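Local coordinates for iron uptake protein A2 (PDB 2VOZ), which binds ferric iron in the periplasm and probably delivers it to an ABC transporter for import into the cell, at residues S40-N45 with N298-V303; Y124-R129 with D289-F294. All blocks are in the same frame, centred on the assembly; numbering follows the deposited sequence. Where two conformers were deposited one is given.

Contact 1 (S40-N45 with N298-V303)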
# COMPACT_ATOMS: atom_id res chain seq x y z
N SER B 40 8.19 -13.91 9.68
CA SER B 40 7.04 -14.52 9.02
C SER B 40 7.10 -14.42 7.50
O SER B 40 7.41 -13.36 6.96
CB SER B 40 5.73 -13.91 9.54
OG SER B 40 4.65 -14.60 8.92
N SER B 41 6.76 -15.51 6.82
CA SER B 41 6.63 -15.44 5.37
C SER B 41 5.19 -15.17 4.95
O SER B 41 4.87 -15.16 3.75
CB SER B 41 7.11 -16.74 4.71
OG SER B 41 6.32 -17.84 5.11
N ARG B 42 4.34 -14.97 5.96
CA ARG B 42 2.94 -14.63 5.74
C ARG B 42 2.63 -13.23 6.24
O ARG B 42 2.87 -12.91 7.42
CB ARG B 42 2.04 -15.63 6.48
CG ARG B 42 0.57 -15.18 6.53
CD ARG B 42 0.01 -15.20 7.93
NE ARG B 42 -1.17 -14.34 8.05
CZ ARG B 42 -2.42 -14.76 7.85
NH1 ARG B 42 -2.65 -16.03 7.49
NH2 ARG B 42 -3.43 -13.91 8.01
N HIS B 43 2.04 -12.41 5.40
CA HIS B 43 1.49 -11.18 5.96
C HIS B 43 0.37 -10.69 5.10
O HIS B 43 0.49 -10.57 3.91
CB HIS B 43 2.54 -10.09 6.04
CG HIS B 43 2.03 -8.84 6.71
ND1 HIS B 43 1.47 -7.80 6.00
CD2 HIS B 43 1.99 -8.48 8.01
CE1 HIS B 43 1.12 -6.84 6.84
NE2 HIS B 43 1.43 -7.23 8.07
N TYR B 44 -0.73 -10.43 5.76
CA TYR B 44 -1.80 -9.75 5.13
C TYR B 44 -1.93 -8.47 5.93
O TYR B 44 -1.94 -8.52 7.18
CB TYR B 44 -2.99 -10.68 5.10
CG TYR B 44 -2.62 -11.87 4.20
CD1 TYR B 44 -2.80 -11.80 2.82
CD2 TYR B 44 -2.02 -13.01 4.73
CE1 TYR B 44 -2.43 -12.88 1.98
CE2 TYR B 44 -1.66 -14.07 3.91
CZ TYR B 44 -1.87 -14.00 2.55
OH TYR B 44 -1.49 -15.07 1.76
N ASN B 45 -1.87 -7.34 5.21
CA ASN B 45 -2.18 -6.00 5.76
C ASN B 45 -3.17 -6.17 6.86
O ASN B 45 -3.16 -5.55 7.94
CB ASN B 45 -2.83 -5.13 4.66
CG ASN B 45 -1.82 -4.29 3.96
OD1 ASN B 45 -0.64 -4.27 4.34
ND2 ASN B 45 -2.27 -3.57 2.91
N ASN B 298 -6.29 -14.83 4.37
CA ASN B 298 -6.05 -15.51 3.12
C ASN B 298 -7.15 -16.51 2.78
O ASN B 298 -6.90 -17.52 2.13
CB ASN B 298 -4.68 -16.19 3.12
CG ASN B 298 -4.22 -16.61 1.73
OD1 ASN B 298 -4.59 -16.00 0.70
ND2 ASN B 298 -3.39 -17.65 1.69
N ASN B 299 -8.38 -16.28 3.25
CA ASN B 299 -9.48 -17.17 2.87
C ASN B 299 -9.20 -18.63 3.22
O ASN B 299 -9.49 -19.54 2.44
CB ASN B 299 -9.79 -17.02 1.37
CG ASN B 299 -10.31 -15.68 1.04
OD1 ASN B 299 -11.30 -15.24 1.65
ND2 ASN B 299 -9.68 -14.99 0.09
N GLU B 300 -8.62 -18.82 4.41
CA GLU B 300 -8.24 -20.15 4.93
C GLU B 300 -9.21 -20.52 6.03
O GLU B 300 -10.04 -19.70 6.43
CB GLU B 300 -6.81 -20.12 5.49
CG GLU B 300 -5.72 -20.29 4.43
CD GLU B 300 -4.39 -19.58 4.76
OE1 GLU B 300 -3.47 -19.65 3.92
OE2 GLU B 300 -4.23 -18.95 5.84
N TYR B 301 -9.11 -21.77 6.51
CA TYR B 301 -9.95 -22.20 7.63
C TYR B 301 -9.18 -22.02 8.93
O TYR B 301 -7.97 -22.28 8.99
CB TYR B 301 -10.27 -23.68 7.51
CG TYR B 301 -10.95 -24.11 6.25
CD1 TYR B 301 -10.21 -24.49 5.10
CD2 TYR B 301 -12.35 -24.17 6.19
CE1 TYR B 301 -10.86 -24.93 3.94
CE2 TYR B 301 -13.01 -24.61 5.02
CZ TYR B 301 -12.25 -24.99 3.91
OH TYR B 301 -12.85 -25.44 2.76
N PRO B 302 -9.89 -21.64 10.01
CA PRO B 302 -9.22 -21.73 11.32
C PRO B 302 -8.88 -23.16 11.65
O PRO B 302 -9.47 -24.10 11.08
CB PRO B 302 -10.30 -21.24 12.31
CG PRO B 302 -11.26 -20.41 11.44
CD PRO B 302 -11.28 -21.14 10.11
N VAL B 303 -7.92 -23.32 12.54
CA VAL B 303 -7.63 -24.68 13.03
C VAL B 303 -8.52 -24.99 14.20
O VAL B 303 -8.66 -26.16 14.57
CB VAL B 303 -6.13 -24.89 13.40
CG1 VAL B 303 -5.25 -24.77 12.12
CG2 VAL B 303 -5.67 -23.88 14.45
O HOH W 1 -1.38 -18.37 5.72
O HOH W 2 -5.16 -16.68 6.32
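Tyr44 presents one face of its phenol to Asn298, and the side-chain amide lies nearly flat over the hydroxyl end of the ring, the two planes only 18° apart. The hydroxyl sits close to the amide carbon, with Tyr44 OH 3.1 Å from Asn298 CG, and Asn298 CB rests 3.6 Å from Tyr44 CZ. Although Tyr44 OH also comes within 3.2 Å of Asn298 ND2, the angle is poor and no hydrogen bond forms. The amide spends its polar atoms elsewhere: OD1 accepts from Arg229, and Asn298 ND2 donates to Glu300 OE1 over 3.0 Å in the conformer described, from above the carboxylate plane. With a leucine in place of Asn298, Arg229 and Glu300 would probably each lose a partner, and the flat cover over the phenol would go.

Arg42 meets Tyr44 differently. The ring turns its edge to the guanidinium, with Tyr44 CD2 3.5 Å above the centre of that plane, while Phe294 makes a cation-pi contact on the opposite face. In Arg42 the first torsion (chi1 169°) sets CG anti to the backbone N, and after a bend at chi2 the chain carries Arg42 NH1 into a long salt bridge of 3.7 Å to Glu300 OE2. Two waters lie between them, the first held only weakly by NH1; the second accepts from NH1 and, at 2.9 Å, from Asn298 N. Asp47 and the carbonyl of Phe294 hold NE and NH2, and Arg129 binds the other oxygen of Glu300.

His43 and Tyr44 belong to the iron site, metal-free here; Arg42 and Asn298, which also packs on the site residue Tyr225, are probable second-shell residues. They probably orient the phenol from edge and face, the guanidinium charge lying beside the ring rather than at its hydroxyl.

Contact 2 (Y124-R129 with D289-F294)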
# COMPACT_ATOMS: atom_id res chain seq x y z
N TYR B 124 3.21 -25.57 15.34
CA TYR B 124 1.76 -25.66 15.53
C TYR B 124 1.07 -25.04 14.33
O TYR B 124 1.47 -23.96 13.89
CB TYR B 124 1.35 -24.87 16.79
CG TYR B 124 2.00 -25.47 18.00
CD1 TYR B 124 3.30 -25.15 18.33
CD2 TYR B 124 1.32 -26.43 18.76
CE1 TYR B 124 3.94 -25.77 19.46
CE2 TYR B 124 1.95 -27.06 19.86
CZ TYR B 124 3.24 -26.72 20.20
OH TYR B 124 3.86 -27.33 21.27
N GLY B 125 0.08 -25.72 13.78
CA GLY B 125 -0.73 -25.09 12.70
C GLY B 125 -1.69 -24.07 13.28
O GLY B 125 -2.29 -24.30 14.35
N PHE B 126 -1.77 -22.91 12.62
CA PHE B 126 -2.72 -21.88 13.01
C PHE B 126 -3.81 -21.59 11.99
O PHE B 126 -4.85 -21.03 12.36
CB PHE B 126 -2.00 -20.61 13.44
CG PHE B 126 -1.25 -20.80 14.70
CD1 PHE B 126 -1.95 -20.82 15.93
CD2 PHE B 126 0.11 -21.05 14.68
CE1 PHE B 126 -1.26 -21.02 17.13
CE2 PHE B 126 0.80 -21.29 15.86
CZ PHE B 126 0.11 -21.27 17.09
N THR B 127 -3.58 -21.92 10.72
CA THR B 127 -4.67 -21.93 9.73
C THR B 127 -4.52 -23.19 8.92
O THR B 127 -3.46 -23.82 8.96
CB THR B 127 -4.58 -20.71 8.76
OG1 THR B 127 -3.42 -20.86 7.95
CG2 THR B 127 -4.54 -19.42 9.55
N GLN B 128 -5.55 -23.56 8.18
CA GLN B 128 -5.45 -24.69 7.29
C GLN B 128 -6.08 -24.38 5.94
O GLN B 128 -6.92 -23.49 5.81
CB GLN B 128 -6.02 -25.96 7.94
CG GLN B 128 -7.44 -25.91 8.22
CD GLN B 128 -7.96 -27.14 9.00
OE1 GLN B 128 -7.63 -28.29 8.69
NE2 GLN B 128 -8.77 -26.88 10.00
N ARG B 129 -5.56 -25.04 4.91
CA ARG B 129 -6.06 -24.91 3.55
C ARG B 129 -6.25 -26.34 3.06
O ARG B 129 -5.68 -27.28 3.63
CB ARG B 129 -5.05 -24.18 2.62
CG ARG B 129 -3.63 -24.81 2.53
CD ARG B 129 -2.61 -24.30 3.59
NE ARG B 129 -2.46 -22.85 3.52
CZ ARG B 129 -1.73 -22.21 2.58
NH1 ARG B 129 -1.05 -22.91 1.68
NH2 ARG B 129 -1.71 -20.89 2.53
N ASP B 289 -10.70 -15.07 18.95
CA ASP B 289 -10.70 -13.70 18.38
C ASP B 289 -9.68 -13.66 17.23
O ASP B 289 -9.99 -13.37 16.06
CB ASP B 289 -10.23 -12.71 19.47
CG ASP B 289 -11.37 -12.20 20.33
OD1 ASP B 289 -12.51 -12.74 20.23
OD2 ASP B 289 -11.12 -11.25 21.13
N ALA B 290 -8.45 -14.03 17.56
CA ALA B 290 -7.34 -13.97 16.60
C ALA B 290 -7.56 -15.00 15.48
O ALA B 290 -7.34 -14.70 14.32
CB ALA B 290 -6.05 -14.22 17.32
N GLN B 291 -7.96 -16.22 15.83
CA GLN B 291 -8.17 -17.26 14.80
C GLN B 291 -9.11 -16.80 13.69
O GLN B 291 -8.88 -17.08 12.48
CB GLN B 291 -8.80 -18.52 15.41
CG GLN B 291 -7.80 -19.45 16.04
CD GLN B 291 -7.08 -20.27 14.98
OE1 GLN B 291 -7.71 -21.08 14.31
NE2 GLN B 291 -5.77 -20.05 14.83
N ARG B 292 -10.18 -16.11 14.08
CA ARG B 292 -11.21 -15.79 13.11
C ARG B 292 -10.61 -14.94 12.01
O ARG B 292 -10.76 -15.22 10.83
CB ARG B 292 -12.36 -15.03 13.74
CG ARG B 292 -13.51 -14.85 12.76
CD ARG B 292 -14.63 -14.14 13.44
NE ARG B 292 -15.77 -14.06 12.53
CZ ARG B 292 -16.94 -13.52 12.87
NH1 ARG B 292 -17.10 -13.04 14.10
NH2 ARG B 292 -17.93 -13.51 11.99
N TYR B 293 -9.92 -13.87 12.42
CA TYR B 293 -9.47 -12.93 11.41
C TYR B 293 -8.12 -13.28 10.78
O TYR B 293 -7.84 -12.84 9.67
CB TYR B 293 -9.47 -11.52 11.98
CG TYR B 293 -10.87 -11.13 12.36
CD1 TYR B 293 -11.87 -11.02 11.39
CD2 TYR B 293 -11.20 -10.94 13.68
CE1 TYR B 293 -13.18 -10.69 11.74
CE2 TYR B 293 -12.51 -10.61 14.06
CZ TYR B 293 -13.48 -10.50 13.07
OH TYR B 293 -14.76 -10.16 13.45
N PHE B 294 -7.32 -14.08 11.48
CA PHE B 294 -6.10 -14.58 10.94
C PHE B 294 -6.45 -15.49 9.74
O PHE B 294 -5.89 -15.35 8.66
CB PHE B 294 -5.36 -15.32 12.02
CG PHE B 294 -3.92 -15.50 11.75
CD1 PHE B 294 -3.38 -16.79 11.68
CD2 PHE B 294 -3.08 -14.40 11.59
CE1 PHE B 294 -1.99 -16.98 11.46
CE2 PHE B 294 -1.70 -14.56 11.36
CZ PHE B 294 -1.15 -15.84 11.28
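The carboxamide of Gln291 is gripped at both ends, and its NE2 supplies the hydrogen bond that ties helix 288-297 to strand 124-136, 2.8 Å to Phe126 O with an N-H...acceptor angle of 153°. The donor arrives in the carbonyl plane, on a lone pair. NE2 also donates to Leu285 O, and OE1 accepts from the backbone N of Val303 and Ile304, so the buried amide has its flip fixed by donors on one side and acceptors on the other. A bend at chi2 (-79°) carries the amide from the helix toward the strand. There it also meets the rim of the Phe126 ring, whose CD1 lies 4.0 Å from Gln291 NE2.

One turn on, Phe294 points its ring at the same stretch of strand. Its CD1 is 3.6 Å from Thr127 CG2, and its CE1 packs 4.1 Å from Phe126 CB, both strand residues reaching the CD1-CE1 side of the ring obliquely. The classic beta bulge they form opposite Ser264 probably helps both to face Phe294. The methyl of Thr127 is given to Phe294, while its OG1 bonds to Ser264 and Glu300.

Helix and strand axes run 8.7 Å apart at 38°. Elsewhere on the helix, Asp289 and Arg292 pair with Arg292 and Asp289 of a second subunit. The contact packs helix 288-297 on the mixed sheet of a periplasmic binding protein fold. Chemically, it sets one strong polar link within an apolar surround: the amide satisfies a carbonyl at the bulge, Phe294 packs on the Thr127 methyl and Phe126 CB, and the Phe126 ring turns to helix 275-285.

How the contacts relate
From the N terminus, the chain leaves strand 35-40 and enters the iron-binding loop 40-45, which meets 298-303 only after some 250 residues. Inside that long excursion lies contact 2, where strand 124-136 is covered by helix 288-297 after about 160 residues, so the second closure nests within the first. The chain then passes directly from helix 288-297 into 298-303, turning at a Schellman motif, and strand 301-302 pairs antiparallel with 124-136. The contacts touch there: Tyr301 O lies 2.8 Å from Gln128 N in a probable hydrogen bond. Together they connect the iron-ligand loop, the central sheet and the helix packed on it.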